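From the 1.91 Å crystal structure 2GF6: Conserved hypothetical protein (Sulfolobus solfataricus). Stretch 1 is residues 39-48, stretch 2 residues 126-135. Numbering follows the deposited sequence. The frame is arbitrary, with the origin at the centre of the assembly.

Stretch 1, residues 39-48: KFIKEKVGIP
Stretch 2 (126-135) KEIMDKLSIK

The helix that enters stretch 1 from earlier in the chain and the helix of stretch 2 cross almost at right angles (97° between their N-to-C directions) with axes 9.6 Å apart at closest approach; Val-45 lies over Lys-131, CA to CA 5.3 Å, and 464 Å² is buried in all. Lys-39 stays out of the contact, its NZ bridging to Glu-43 OE1 (3.0 Å) one turn on. The CA-to-CB bond of Phe-40 (chi1 t, chi2 78°) points sideways to stretch 2, yet its ring reaches across, its edge meeting Leu-132 (chi1 -93°, chi2 t), Phe-40 CE2 to Leu-132 CD2 3.6 Å. Ile-41 (m, m) brings CD1 to 4.2 Å from Leu-132 CD2, so Leu-132, buried and apolar, serves both.

Lys-44 (t, p, p, t) has the largest covered area. Its aliphatic chain runs along the backbone of stretch 2, CD 3.4 Å from Lys-131 O, and NZ makes a weak hydrogen bond to Ile-134 O (3.3 Å), although Lys-135 NZ, a like charge, lies 4.1 Å from Lys-44 NZ. A water donates to Lys-44 O (2.9 Å) and Lys-131 O (2.6 Å), linking the backbones. Val-45 (t) spreads its methyls: CG1 lies 3.9 Å from Ile-128 CG1 (chi1 m, chi2 133°), CG2 3.9 Å from Leu-132 CG. Lys-131 (chi1 m) lays CD 3.7 Å from Val-45 O. Gly-46 then leaves helical geometry at phi 75°, which favours glycine. Extended Ile-47 (-135/162; p, t) points toward stretch 2, CD1 4.0 Å from Ile-128 CG1.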

ATOM      1  N   LYS A  39      -1.303  13.950 -13.902  1.00 28.38           N
ATOM      2  CA  LYS A  39      -0.477  14.652 -14.903  1.00 28.49           C
ATOM      3  C   LYS A  39      -1.354  15.447 -15.862  1.00 28.35           C
ATOM      4  O   LYS A  39      -1.073  16.606 -16.174  1.00 28.59           O
ATOM      5  CB  LYS A  39       0.410  13.660 -15.681  1.00 28.57           C
ATOM      6  CG  LYS A  39       1.409  14.336 -16.620  1.00 28.92           C
ATOM      7  CD  LYS A  39       2.144  13.344 -17.563  1.00 29.58           C
ATOM      8  CE  LYS A  39       1.225  12.772 -18.647  1.00 31.20           C
ATOM      9  NZ  LYS A  39       1.178  13.597 -19.918  1.00 32.05           N
ATOM     10  N   PHE A  40      -2.430  14.815 -16.322  1.00 28.59           N
ATOM     11  CA  PHE A  40      -3.391  15.483 -17.180  1.00 28.54           C
ATOM     12  C   PHE A  40      -3.907  16.792 -16.574  1.00 28.44           C
ATOM     13  O   PHE A  40      -3.928  17.827 -17.237  1.00 28.13           O
ATOM     14  CB  PHE A  40      -4.566  14.553 -17.502  1.00 28.60           C
ATOM     15  CG  PHE A  40      -5.723  15.260 -18.112  1.00 28.55           C
ATOM     16  CD1 PHE A  40      -5.706  15.611 -19.438  1.00 29.79           C
ATOM     17  CD2 PHE A  40      -6.824  15.607 -17.342  1.00 31.08           C
ATOM     18  CE1 PHE A  40      -6.769  16.268 -19.996  1.00 29.70           C
ATOM     19  CE2 PHE A  40      -7.894  16.265 -17.894  1.00 29.20           C
ATOM     20  CZ  PHE A  40      -7.873  16.596 -19.224  1.00 29.45           C
ATOM     21  N   ILE A  41      -4.346  16.728 -15.321  1.00 28.53           N
ATOM     22  CA  ILE A  41      -4.921  17.906 -14.668  1.00 28.61           C
ATOM     23  C   ILE A  41      -3.880  19.019 -14.579  1.00 27.80           C
ATOM     24  O   ILE A  41      -4.173  20.198 -14.839  1.00 27.73           O
ATOM     25  CB  ILE A  41      -5.498  17.527 -13.265  1.00 28.53           C
ATOM     26  CG1 ILE A  41      -6.771  16.694 -13.435  1.00 30.09           C
ATOM     27  CG2 ILE A  41      -5.812  18.776 -12.425  1.00 29.14           C
ATOM     28  CD1 ILE A  41      -7.891  17.369 -14.260  1.00 29.59           C
ATOM     29  N   LYS A  42      -2.642  18.634 -14.267  1.00 28.27           N
ATOM     30  CA  LYS A  42      -1.567  19.596 -14.128  1.00 28.49           C
ATOM     31  C   LYS A  42      -1.358  20.301 -15.440  1.00 28.38           C
ATOM     32  O   LYS A  42      -1.347  21.518 -15.487  1.00 26.96           O
ATOM     33  CB  LYS A  42      -0.282  18.903 -13.718  1.00 29.09           C
ATOM     34  CG  LYS A  42       0.886  19.853 -13.485  1.00 31.23           C
ATOM     35  CD  LYS A  42       2.224  19.125 -13.634  1.00 34.64           C
ATOM     36  CE  LYS A  42       2.829  18.759 -12.296  1.00 36.09           C
ATOM     37  NZ  LYS A  42       3.789  19.820 -11.875  1.00 35.50           N
ATOM     38  N   GLU A  43      -1.201  19.523 -16.508  1.00 28.85           N
ATOM     39  CA  GLU A  43      -0.915  20.085 -17.832  1.00 29.31           C
ATOM     40  C   GLU A  43      -2.119  20.807 -18.485  1.00 29.02           C
ATOM     41  O   GLU A  43      -1.955  21.819 -19.168  1.00 28.31           O
ATOM     42  CB  GLU A  43      -0.390  18.987 -18.762  1.00 29.01           C
ATOM     43  CG  GLU A  43       0.968  18.460 -18.350  1.00 30.83           C
ATOM     44  CD  GLU A  43       1.453  17.225 -19.146  1.00 31.67           C
ATOM     45  OE1 GLU A  43       0.642  16.539 -19.819  1.00 34.97           O
ATOM     46  OE2 GLU A  43       2.671  16.927 -19.059  1.00 36.99           O
ATOM     47  N   LYS A  44      -3.326  20.299 -18.295  1.00 29.27           N
ATOM     48  CA  LYS A  44      -4.495  20.904 -18.969  1.00 29.17           C
ATOM     49  C   LYS A  44      -5.105  22.082 -18.183  1.00 28.35           C
ATOM     50  O   LYS A  44      -5.526  23.075 -18.770  1.00 27.65           O
ATOM     51  CB  LYS A  44      -5.547  19.814 -19.226  1.00 30.11           C
ATOM     52  CG  LYS A  44      -6.889  20.294 -19.884  1.00 30.97           C
ATOM     53  CD  LYS A  44      -6.725  20.768 -21.339  1.00 31.53           C
ATOM     54  CE  LYS A  44      -6.522  19.619 -22.330  1.00 31.81           C
ATOM     55  NZ  LYS A  44      -6.228  20.158 -23.708  1.00 32.72           N
ATOM     56  N   VAL A  45      -5.171  21.946 -16.860  1.00 27.94           N
ATOM     57  CA  VAL A  45      -5.835  22.937 -15.988  1.00 27.54           C
ATOM     58  C   VAL A  45      -4.824  23.713 -15.166  1.00 27.61           C
ATOM     59  O   VAL A  45      -5.087  24.835 -14.747  1.00 27.57           O
ATOM     60  CB  VAL A  45      -6.812  22.257 -14.984  1.00 27.27           C
ATOM     61  CG1 VAL A  45      -7.693  23.301 -14.301  1.00 27.52           C
ATOM     62  CG2 VAL A  45      -7.647  21.212 -15.665  1.00 26.26           C
ATOM     63  N   GLY A  46      -3.673  23.119 -14.901  1.00 27.19           N
ATOM     64  CA  GLY A  46      -2.646  23.797 -14.124  1.00 27.40           C
ATOM     65  C   GLY A  46      -2.913  23.893 -12.632  1.00 27.43           C
ATOM     66  O   GLY A  46      -2.533  24.856 -11.999  1.00 26.98           O
ATOM     67  N   ILE A  47      -3.506  22.854 -12.057  1.00 28.57           N
ATOM     68  CA  ILE A  47      -3.855  22.857 -10.664  1.00 28.90           C
ATOM     69  C   ILE A  47      -3.448  21.538 -10.060  1.00 29.16           C
ATOM     70  O   ILE A  47      -3.215  20.570 -10.797  1.00 27.64           O
ATOM     71  CB  ILE A  47      -5.384  23.054 -10.488  1.00 29.68           C
ATOM     72  CG1 ILE A  47      -6.168  21.906 -11.138  1.00 30.58           C
ATOM     73  CG2 ILE A  47      -5.792  24.429 -11.052  1.00 30.05           C
ATOM     74  CD1 ILE A  47      -7.649  21.851 -10.756  1.00 29.88           C
ATOM     75  N   PRO A  48      -3.344  21.500  -8.719  1.00 29.60           N
ATOM     76  CA  PRO A  48      -3.132  20.229  -8.016  1.00 30.32           C
ATOM     77  C   PRO A  48      -4.340  19.304  -8.024  1.00 31.10           C
ATOM     78  O   PRO A  48      -5.459  19.758  -8.153  1.00 31.15           O
ATOM     79  CB  PRO A  48      -2.765  20.655  -6.597  1.00 30.40           C
ATOM     80  CG  PRO A  48      -3.211  22.044  -6.454  1.00 29.35           C
ATOM     81  CD  PRO A  48      -3.390  22.648  -7.802  1.00 29.46           C
ATOM     82  N   LYS A 126     -15.509  28.166 -12.982  1.00 35.74           N
ATOM     83  CA  LYS A 126     -15.406  28.370 -14.416  1.00 36.83           C
ATOM     84  C   LYS A 126     -13.919  28.440 -14.794  1.00 37.23           C
ATOM     85  O   LYS A 126     -13.537  27.957 -15.855  1.00 36.89           O
ATOM     86  CB  LYS A 126     -16.202  29.623 -14.863  1.00 37.56           C
ATOM     87  CG  LYS A 126     -17.748  29.617 -14.477  1.00 38.68           C
ATOM     88  CD  LYS A 126     -18.749  29.014 -15.541  1.00 39.26           C
ATOM     89  CE  LYS A 126     -20.160  29.703 -15.430  1.00 39.54           C
ATOM     90  NZ  LYS A 126     -21.350  29.049 -16.139  1.00 37.98           N
ATOM     91  N   GLU A 127     -13.077  29.017 -13.930  1.00 37.92           N
ATOM     92  CA  GLU A 127     -11.627  28.920 -14.134  1.00 39.06           C
ATOM     93  C   GLU A 127     -11.301  27.516 -14.647  1.00 38.62           C
ATOM     94  O   GLU A 127     -10.770  27.337 -15.748  1.00 39.16           O
ATOM     95  CB  GLU A 127     -10.823  29.156 -12.838  1.00 39.17           C
ATOM     96  CG  GLU A 127      -9.461  28.347 -12.802  1.00 41.09           C
ATOM     97  CD  GLU A 127      -8.489  28.744 -11.687  1.00 41.46           C
ATOM     98  OE1 GLU A 127      -8.175  29.965 -11.557  1.00 44.56           O
ATOM     99  OE2 GLU A 127      -8.006  27.817 -10.978  1.00 43.34           O
ATOM    100  N   ILE A 128     -11.656  26.528 -13.838  1.00 37.92           N
ATOM    101  CA  ILE A 128     -11.297  25.134 -14.081  1.00 37.46           C
ATOM    102  C   ILE A 128     -12.034  24.527 -15.268  1.00 37.35           C
ATOM    103  O   ILE A 128     -11.435  23.808 -16.083  1.00 36.79           O
ATOM    104  CB  ILE A 128     -11.512  24.323 -12.779  1.00 37.35           C
ATOM    105  CG1 ILE A 128     -10.364  24.635 -11.803  1.00 36.91           C
ATOM    106  CG2 ILE A 128     -11.612  22.809 -13.030  1.00 37.64           C
ATOM    107  CD1 ILE A 128     -10.820  24.936 -10.403  1.00 37.33           C
HETATM  108  N   MSE A 129     -13.321  24.836 -15.385  1.00 37.03           N
HETATM  109  CA  MSE A 129     -14.132  24.243 -16.438  1.00 36.93           C
HETATM  110  C   MSE A 129     -13.802  24.767 -17.842  1.00 36.95           C
HETATM  111  O   MSE A 129     -13.926  24.026 -18.819  1.00 37.14           O
HETATM  112  CB  MSE A 129     -15.620  24.465 -16.161  1.00 37.06           C
HETATM  113  CG  MSE A 129     -16.507  23.593 -17.039  1.00 36.98           C
HETATM  114 SE   MSE A 129     -16.029  21.706 -16.879  0.75 37.67          SE
HETATM  115  CE  MSE A 129     -17.229  21.286 -15.510  1.00 38.57           C
ATOM    116  N   ASP A 130     -13.423  26.044 -17.940  1.00 36.44           N
ATOM    117  CA  ASP A 130     -12.976  26.624 -19.206  1.00 36.02           C
ATOM    118  C   ASP A 130     -11.764  25.854 -19.744  1.00 35.40           C
ATOM    119  O   ASP A 130     -11.693  25.558 -20.929  1.00 34.98           O
ATOM    120  CB  ASP A 130     -12.654  28.123 -19.039  1.00 36.37           C
ATOM    121  CG  ASP A 130     -13.917  28.995 -18.826  1.00 37.04           C
ATOM    122  OD1 ASP A 130     -15.034  28.480 -19.040  1.00 39.02           O
ATOM    123  OD2 ASP A 130     -13.800  30.200 -18.464  1.00 38.20           O
ATOM    124  N   LYS A 131     -10.832  25.498 -18.862  1.00 35.09           N
ATOM    125  CA  LYS A 131      -9.606  24.792 -19.278  1.00 34.91           C
ATOM    126  C   LYS A 131      -9.837  23.312 -19.604  1.00 34.82           C
ATOM    127  O   LYS A 131      -9.351  22.811 -20.615  1.00 34.23           O
ATOM    128  CB  LYS A 131      -8.504  24.967 -18.227  1.00 35.06           C
ATOM    129  CG  LYS A 131      -7.925  26.387 -18.183  1.00 34.68           C
ATOM    130  CD  LYS A 131      -6.436  26.391 -17.806  1.00 36.24           C
ATOM    131  CE  LYS A 131      -5.705  27.654 -18.255  1.00 36.00           C
ATOM    132  NZ  LYS A 131      -5.390  27.689 -19.714  1.00 36.33           N
ATOM    133  N   LEU A 132     -10.589  22.625 -18.753  1.00 35.50           N
ATOM    134  CA  LEU A 132     -11.003  21.251 -19.020  1.00 36.37           C
ATOM    135  C   LEU A 132     -11.797  21.085 -20.295  1.00 36.95           C
ATOM    136  O   LEU A 132     -11.738  20.039 -20.921  1.00 37.06           O
ATOM    137  CB  LEU A 132     -11.874  20.713 -17.886  1.00 36.71           C
ATOM    138  CG  LEU A 132     -11.169  19.957 -16.775  1.00 37.25           C
ATOM    139  CD1 LEU A 132     -12.210  19.468 -15.789  1.00 37.86           C
ATOM    140  CD2 LEU A 132     -10.336  18.796 -17.345  1.00 38.18           C
ATOM    141  N   SER A 133     -12.568  22.104 -20.665  1.00 38.21           N
ATOM    142  CA  SER A 133     -13.452  22.011 -21.834  1.00 38.85           C
ATOM    143  C   SER A 133     -12.705  22.046 -23.178  1.00 39.43           C
ATOM    144  O   SER A 133     -13.302  21.742 -24.213  1.00 39.60           O
ATOM    145  CB  SER A 133     -14.513  23.115 -21.805  1.00 38.61           C
ATOM    146  OG  SER A 133     -14.007  24.301 -22.371  1.00 39.74           O
ATOM    147  N   ILE A 134     -11.418  22.408 -23.166  1.00 40.15           N
ATOM    148  CA  ILE A 134     -10.607  22.436 -24.391  1.00 40.78           C
ATOM    149  C   ILE A 134     -10.019  21.062 -24.740  1.00 41.34           C
ATOM    150  O   ILE A 134      -9.471  20.385 -23.875  1.00 40.52           O
ATOM    151  CB  ILE A 134      -9.448  23.451 -24.283  1.00 40.86           C
ATOM    152  CG1 ILE A 134      -9.994  24.838 -23.935  1.00 40.91           C
ATOM    153  CG2 ILE A 134      -8.643  23.519 -25.608  1.00 41.04           C
ATOM    154  CD1 ILE A 134      -8.917  25.863 -23.690  1.00 40.99           C
ATOM    155  N   LYS A 135     -10.113  20.702 -26.025  1.00 42.54           N
ATOM    156  CA  LYS A 135      -9.512  19.481 -26.620  1.00 43.28           C
ATOM    157  C   LYS A 135     -10.490  18.281 -26.569  1.00 43.97           C
ATOM    158  O   LYS A 135     -11.394  18.169 -25.728  1.00 44.43           O
ATOM    159  CB  LYS A 135      -8.142  19.121 -25.989  1.00 43.25           C
ATOM    160  CG  LYS A 135      -7.284  18.158 -26.823  1.00 42.82           C
ATOM    161  CD  LYS A 135      -5.808  18.053 -26.370  1.00 43.18           C
ATOM    162  CE  LYS A 135      -4.872  19.234 -26.786  1.00 42.75           C
ATOM    163  NZ  LYS A 135      -3.426  18.965 -26.441  1.00 39.42           N
ATOM    164  OXT LYS A 135     -10.415  17.376 -27.415  1.00 44.60           O
TER
HETATM  165  O   HOH W   1      -6.965  23.796 -21.147  1.00 31.18           O